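Local coordinates for ABC sugar transporter, periplasmic sugar binding protein (Legionella pneumophila subsp. pneumophila, PDB 3ROT) that probably binds a sugar in the periplasm and hands it to an ABC transporter for import into the cell, at residues A[140-143]-A[144-147]; A[169-172]-A[173-176]; A[209-213]-A[214-218]. One frame throughout, in Å; residues are numbered along the deposited sequence.

Contact 1 (A[140-143]-A[144-147]); sequences PGHI and GLEK
The N-terminal cap of helix 143-158 is formed here by an imidazole: His142, in the loop that follows strand 132-137, folds its ring back over the first turn and meets Gly144 and Leu145. The evidence for capping is the position of His142 ND1, which lies 2.8 Å from Gly144 N. That donor sits at the ring edge, in the imidazole plane, but the N-H...N angle of 127° makes the bond weak. CG of His142 stands anti to its backbone N (chi1 -175°), and this swings the ring alongside the opening turn. Leu145 then comes over one face of the same ring. Its CG is 3.6 Å from the centroid of the His142 ring and 15° off the normal, which meets the criterion for a CH-pi contact, with the methine displaced toward the rim. One residue thus offers an edge to a backbone amide and a face to an aliphatic branch, and edge and face contacts together would limit rotation of the ring. Its remaining nitrogen, NE2, forms a hydrogen bond with O1 of a glycerol probably left from the crystallisation liquor, while the ring of His11 meets the imidazole nearly at right angles; Thr94 also touches it. A small polyol held in the cleft between the two lobes is consistent with a sugar pocket, as in relatives of this periplasmic binding protein family. Backbone bonds continue the helix behind the cap: Glu146 N reaches His142 O at 3.1 Å, and Lys147 N makes a weak bond to Ile143 O at 3.3 Å. The Glu146 side chain crosses the start of the turn on its way back toward the loop. Its CG lies 3.1 Å from His142 O, and its OE1 ends 4.0 Å from Ile143 CG2.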
# COMPACT_ATOMS: atom_id res chain seq x y z
N PRO A 140 10.78 0.25 13.55
CA PRO A 140 11.69 0.01 14.67
C PRO A 140 10.98 -1.04 15.55
O PRO A 140 9.75 -1.03 15.67
CB PRO A 140 11.78 1.38 15.34
CG PRO A 140 11.66 2.31 14.17
CD PRO A 140 10.51 1.69 13.38
N GLY A 141 11.73 -1.94 16.15
CA GLY A 141 11.09 -2.96 16.97
C GLY A 141 11.11 -4.29 16.24
O GLY A 141 11.13 -5.35 16.86
N HIS A 142 11.09 -4.24 14.91
CA HIS A 142 11.13 -5.45 14.08
C HIS A 142 12.55 -6.00 14.17
O HIS A 142 13.48 -5.43 13.60
CB HIS A 142 10.78 -5.11 12.63
CG HIS A 142 10.69 -6.30 11.73
ND1 HIS A 142 11.68 -7.25 11.64
CD2 HIS A 142 9.74 -6.66 10.83
CE1 HIS A 142 11.36 -8.13 10.71
NE2 HIS A 142 10.19 -7.80 10.21
N ILE A 143 12.73 -7.12 14.87
CA ILE A 143 14.06 -7.70 15.07
C ILE A 143 14.77 -8.15 13.79
O ILE A 143 16.00 -8.21 13.75
CB ILE A 143 14.00 -8.87 16.07
CG1 ILE A 143 13.15 -10.02 15.52
CG2 ILE A 143 13.44 -8.38 17.40
CD1 ILE A 143 13.00 -11.19 16.49
N GLY A 144 13.99 -8.44 12.76
CA GLY A 144 14.59 -8.85 11.50
C GLY A 144 15.23 -7.64 10.84
O GLY A 144 16.37 -7.70 10.37
N LEU A 145 14.50 -6.53 10.81
CA LEU A 145 15.04 -5.33 10.20
C LEU A 145 16.23 -4.77 10.98
O LEU A 145 17.11 -4.15 10.40
CB LEU A 145 13.93 -4.27 10.05
CG LEU A 145 12.69 -4.74 9.29
CD1 LEU A 145 11.78 -3.55 9.01
CD2 LEU A 145 13.10 -5.42 7.98
N GLU A 146 16.27 -5.00 12.30
CA GLU A 146 17.41 -4.52 13.09
C GLU A 146 18.67 -5.24 12.62
O GLU A 146 19.74 -4.64 12.50
CB GLU A 146 17.19 -4.78 14.59
CG GLU A 146 15.87 -4.27 15.13
CD GLU A 146 15.74 -4.40 16.64
OE1 GLU A 146 16.18 -5.43 17.21
OE2 GLU A 146 15.16 -3.48 17.27
N LYS A 147 18.54 -6.54 12.35
CA LYS A 147 19.67 -7.33 11.88
C LYS A 147 20.14 -6.83 10.52
O LYS A 147 21.35 -6.77 10.25
CB LYS A 147 19.31 -8.81 11.79
CG LYS A 147 19.10 -9.49 13.14
CD LYS A 147 20.38 -9.48 13.95
CE LYS A 147 20.23 -10.26 15.26
NZ LYS A 147 21.51 -10.27 16.03

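Contact 2 (A[169-172]-A[173-176]); sequences GTDP and NQVQ
Asp171 and Gln174 cross at about a right angle at the start of helix 172-185, the carboxylate and amide planes standing 81° apart. The aspartate is the N-cap: a chi1 of -179° turns the carboxylate away from its own backbone N and over the helix start, where Asp171 OD2 accepts a hydrogen bond from Gln174 N at 3.0 Å. The donor meets OD2 on its anti side, 21° out of the carboxylate plane. Gln174 answers with its aliphatic part rather than its amide, for its CG comes within 3.2 Å of Asp171 OD2, while its OE1 lies 3.8 Å from Asp171 CB. The same oxygen, OD2, is 3.3 Å from Asn173 CB, so the carboxylate rests against two successive residues of the turn. Behind this cap the helical bonds begin, Val175 N to Asp171 O at 3.0 Å and Gln176 N to Pro172 O at 3.2 Å, both nearly straight at the hydrogen. Val175 points back to the loop, its CG2 lying 3.7 Å from Gly169 O. Asn173 OD1 forms a hydrogen bond with Lys26 NZ of the second subunit. The turn carries the chain from strand 162-167, an edge strand of the five-stranded parallel sheet, into helix 172-185. Pro172 and Val175 pack on Pro202 of helix 197-208, and Gln176 NE2 ties the two helices by hydrogen bonds to Pro202 O and Gln205 OE1.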
# COMPACT_ATOMS: atom_id res chain seq x y z
N GLY A 169 8.90 5.18 9.67
CA GLY A 169 7.55 4.68 9.84
C GLY A 169 7.03 4.13 8.52
O GLY A 169 7.81 3.84 7.62
N THR A 170 5.71 3.98 8.39
CA THR A 170 5.14 3.45 7.15
C THR A 170 4.22 4.42 6.41
O THR A 170 3.90 4.19 5.24
CB THR A 170 4.38 2.12 7.38
OG1 THR A 170 3.30 2.34 8.28
CG2 THR A 170 5.32 1.07 7.95
N ASP A 171 3.78 5.49 7.07
CA ASP A 171 2.92 6.48 6.42
C ASP A 171 3.71 7.14 5.28
O ASP A 171 4.70 7.83 5.51
CB ASP A 171 2.49 7.56 7.42
CG ASP A 171 1.58 8.60 6.80
OD1 ASP A 171 0.39 8.30 6.57
OD2 ASP A 171 2.05 9.73 6.54
N PRO A 172 3.26 6.94 4.03
CA PRO A 172 3.93 7.51 2.85
C PRO A 172 4.33 8.99 2.99
O PRO A 172 5.44 9.38 2.65
CB PRO A 172 2.93 7.28 1.73
CG PRO A 172 2.24 6.02 2.15
CD PRO A 172 2.01 6.26 3.63
N ASN A 173 3.40 9.80 3.49
CA ASN A 173 3.65 11.23 3.66
C ASN A 173 4.78 11.49 4.65
O ASN A 173 5.63 12.35 4.42
CB ASN A 173 2.37 11.93 4.12
CG ASN A 173 2.53 13.44 4.21
OD1 ASN A 173 2.87 14.11 3.22
ND2 ASN A 173 2.28 13.99 5.39
N GLN A 174 4.80 10.75 5.75
CA GLN A 174 5.85 10.95 6.74
C GLN A 174 7.21 10.49 6.24
O GLN A 174 8.21 11.16 6.50
CB GLN A 174 5.50 10.23 8.04
CG GLN A 174 4.24 10.76 8.70
CD GLN A 174 4.12 10.32 10.14
OE1 GLN A 174 4.14 9.13 10.44
NE2 GLN A 174 3.98 11.29 11.04
N VAL A 175 7.25 9.37 5.53
CA VAL A 175 8.52 8.87 5.00
C VAL A 175 9.15 9.94 4.10
O VAL A 175 10.34 10.24 4.20
CB VAL A 175 8.32 7.58 4.17
CG1 VAL A 175 9.64 7.16 3.55
CG2 VAL A 175 7.77 6.46 5.06
N GLN A 176 8.34 10.51 3.21
CA GLN A 176 8.84 11.54 2.31
C GLN A 176 9.32 12.77 3.09
O GLN A 176 10.40 13.30 2.83
CB GLN A 176 7.75 11.95 1.33
CG GLN A 176 7.24 10.82 0.46
CD GLN A 176 6.23 11.29 -0.55
OE1 GLN A 176 5.42 12.16 -0.26
NE2 GLN A 176 6.25 10.70 -1.74

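Contact 3 (A[209-213]-A[214-218]); sequences HPDRY and DFNYQ
Phe215 and Pro210 carry the main backbone bond of a Schellman motif, which ends the short, weakly bonded helix at about 210-213 before strand 220-224. Phe215 N donates to Pro210 O at 2.9 Å, with an N-H...O angle of 170°. A second bond, from Asp214 N to Asp211 O, is weak at 3.3 Å. Asp214 turns the chain out of the helix with positive phi (54°), and its amide N also lies 2.8 Å from Pro210 O.

Apolar contact is modest between the segments. Tyr213 CB and Phe215 CB approach to 4.4 Å, beyond which the two rings part. The Phe215 ring packs against Leu203 and Met206 of helix 197-208, Val179 of helix 172-185 and the edge-to-face ring of Phe183. Tyr213 is laid on Gln205 and Met206 of helix 197-208.

A close approach of carbon to carbonyl stands apart from these: Pro210 CB is 3.1 Å from Phe215 O.

Polar side chains lie round the rim. Asn216 crosses both Pro210 and Asp211 at about a right angle. Asp214 OD2 has a long, weak ion pair with Lys27 NZ of the second subunit, whose Gln23 NE2 forms a hydrogen bond with Arg212 O.

The chemistry implies a turn closed chiefly by main-chain bonds, while the side chains of Tyr213 and Phe215 pack on helices 172-185 and 197-208. The carboxylates of Asp211 and Asp214 remain 7.0 Å apart at their OD1 atoms, and any mutual repulsion is therefore probably small.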
# COMPACT_ATOMS: atom_id res chain seq x y z
N HIS A 209 9.23 11.82 -9.80
CA HIS A 209 8.80 13.20 -10.03
C HIS A 209 9.59 14.11 -9.10
O HIS A 209 9.04 14.72 -8.19
CB HIS A 209 7.29 13.33 -9.77
CG HIS A 209 6.46 12.51 -10.71
ND1 HIS A 209 6.14 11.19 -10.46
CD2 HIS A 209 5.93 12.80 -11.92
CE1 HIS A 209 5.45 10.71 -11.48
NE2 HIS A 209 5.31 11.67 -12.38
N PRO A 210 10.90 14.19 -9.32
CA PRO A 210 11.76 15.03 -8.47
C PRO A 210 11.37 16.50 -8.37
O PRO A 210 11.47 17.09 -7.30
CB PRO A 210 13.16 14.79 -9.04
CG PRO A 210 12.90 14.46 -10.49
CD PRO A 210 11.66 13.60 -10.44
N ASP A 211 10.90 17.10 -9.47
CA ASP A 211 10.50 18.50 -9.41
C ASP A 211 9.27 18.69 -8.53
O ASP A 211 9.22 19.62 -7.72
CB ASP A 211 10.22 19.05 -10.82
CG ASP A 211 11.43 18.94 -11.74
OD1 ASP A 211 12.56 19.22 -11.28
OD2 ASP A 211 11.24 18.58 -12.92
N ARG A 212 8.29 17.80 -8.66
CA ARG A 212 7.07 17.88 -7.86
C ARG A 212 7.32 17.77 -6.36
O ARG A 212 6.62 18.39 -5.56
CB ARG A 212 6.09 16.78 -8.25
CG ARG A 212 5.55 16.87 -9.65
CD ARG A 212 4.51 15.81 -9.89
NE ARG A 212 4.00 15.85 -11.25
CZ ARG A 212 3.04 15.06 -11.73
NH1 ARG A 212 2.46 14.15 -10.95
NH2 ARG A 212 2.66 15.18 -12.99
N TYR A 213 8.31 16.97 -5.98
CA TYR A 213 8.64 16.76 -4.58
C TYR A 213 9.86 17.53 -4.10
O TYR A 213 10.24 17.41 -2.95
CB TYR A 213 8.84 15.27 -4.31
CG TYR A 213 7.56 14.48 -4.48
CD1 TYR A 213 6.71 14.26 -3.40
CD2 TYR A 213 7.16 14.04 -5.73
CE1 TYR A 213 5.48 13.64 -3.57
CE2 TYR A 213 5.93 13.43 -5.92
CZ TYR A 213 5.09 13.24 -4.84
OH TYR A 213 3.85 12.67 -5.05
N ASP A 214 10.47 18.33 -4.97
CA ASP A 214 11.67 19.08 -4.60
C ASP A 214 12.70 18.10 -4.04
O ASP A 214 13.19 18.25 -2.92
CB ASP A 214 11.36 20.14 -3.54
CG ASP A 214 10.53 21.28 -4.09
OD1 ASP A 214 10.98 21.93 -5.07
OD2 ASP A 214 9.43 21.53 -3.55
N PHE A 215 13.00 17.08 -4.83
CA PHE A 215 13.96 16.06 -4.44
C PHE A 215 14.77 15.71 -5.68
O PHE A 215 14.57 14.66 -6.29
CB PHE A 215 13.22 14.82 -3.93
CG PHE A 215 14.09 13.90 -3.12
CD1 PHE A 215 14.39 14.20 -1.80
CD2 PHE A 215 14.61 12.75 -3.69
CE1 PHE A 215 15.20 13.36 -1.05
CE2 PHE A 215 15.43 11.90 -2.94
CZ PHE A 215 15.72 12.21 -1.62
N ASN A 216 15.68 16.60 -6.06
CA ASN A 216 16.51 16.40 -7.24
C ASN A 216 17.90 15.85 -6.92
O ASN A 216 18.80 15.85 -7.77
CB ASN A 216 16.63 17.72 -8.02
CG ASN A 216 15.30 18.17 -8.60
OD1 ASN A 216 14.70 17.49 -9.44
ND2 ASN A 216 14.83 19.33 -8.16
N TYR A 217 18.07 15.36 -5.69
CA TYR A 217 19.34 14.82 -5.24
C TYR A 217 19.85 13.62 -6.04
O TYR A 217 21.06 13.42 -6.19
CB TYR A 217 19.22 14.45 -3.77
CG TYR A 217 18.80 15.62 -2.92
CD1 TYR A 217 19.70 16.62 -2.56
CD2 TYR A 217 17.47 15.75 -2.49
CE1 TYR A 217 19.31 17.71 -1.80
CE2 TYR A 217 17.07 16.84 -1.74
CZ TYR A 217 17.99 17.82 -1.40
OH TYR A 217 17.61 18.91 -0.64
N GLN A 218 18.93 12.81 -6.55
CA GLN A 218 19.30 11.64 -7.32
C GLN A 218 20.27 10.69 -6.60
O GLN A 218 21.34 10.37 -7.12
CB GLN A 218 19.90 12.07 -8.66
CG GLN A 218 18.92 12.80 -9.56
CD GLN A 218 19.53 13.19 -10.89
OE1 GLN A 218 20.41 14.05 -10.96
NE2 GLN A 218 19.08 12.54 -11.95

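All three contacts are local and partly buried, and all lie at helix ends, but they differ in depth and chemistry. Contact 1, about 9 Å from the chain centre to its own centre, faces the cleft and caps a helix start with an aromatic nitrogen. Contact 2, about 17 Å out, caps the next helix of the same lobe with a carboxylate. Contact 3, about 28 Å out, closes a helix C-terminus mainly by backbone bonds. Contacts 2 and 3 both pack on helix 197-208, and contact 3 also packs on helix 172-185, whose start is contact 2; Gln176 NE2 and Tyr213 CE1 touch at 3.5 Å. Both meet the second subunit, whereas contact 1 meets no other protein chain.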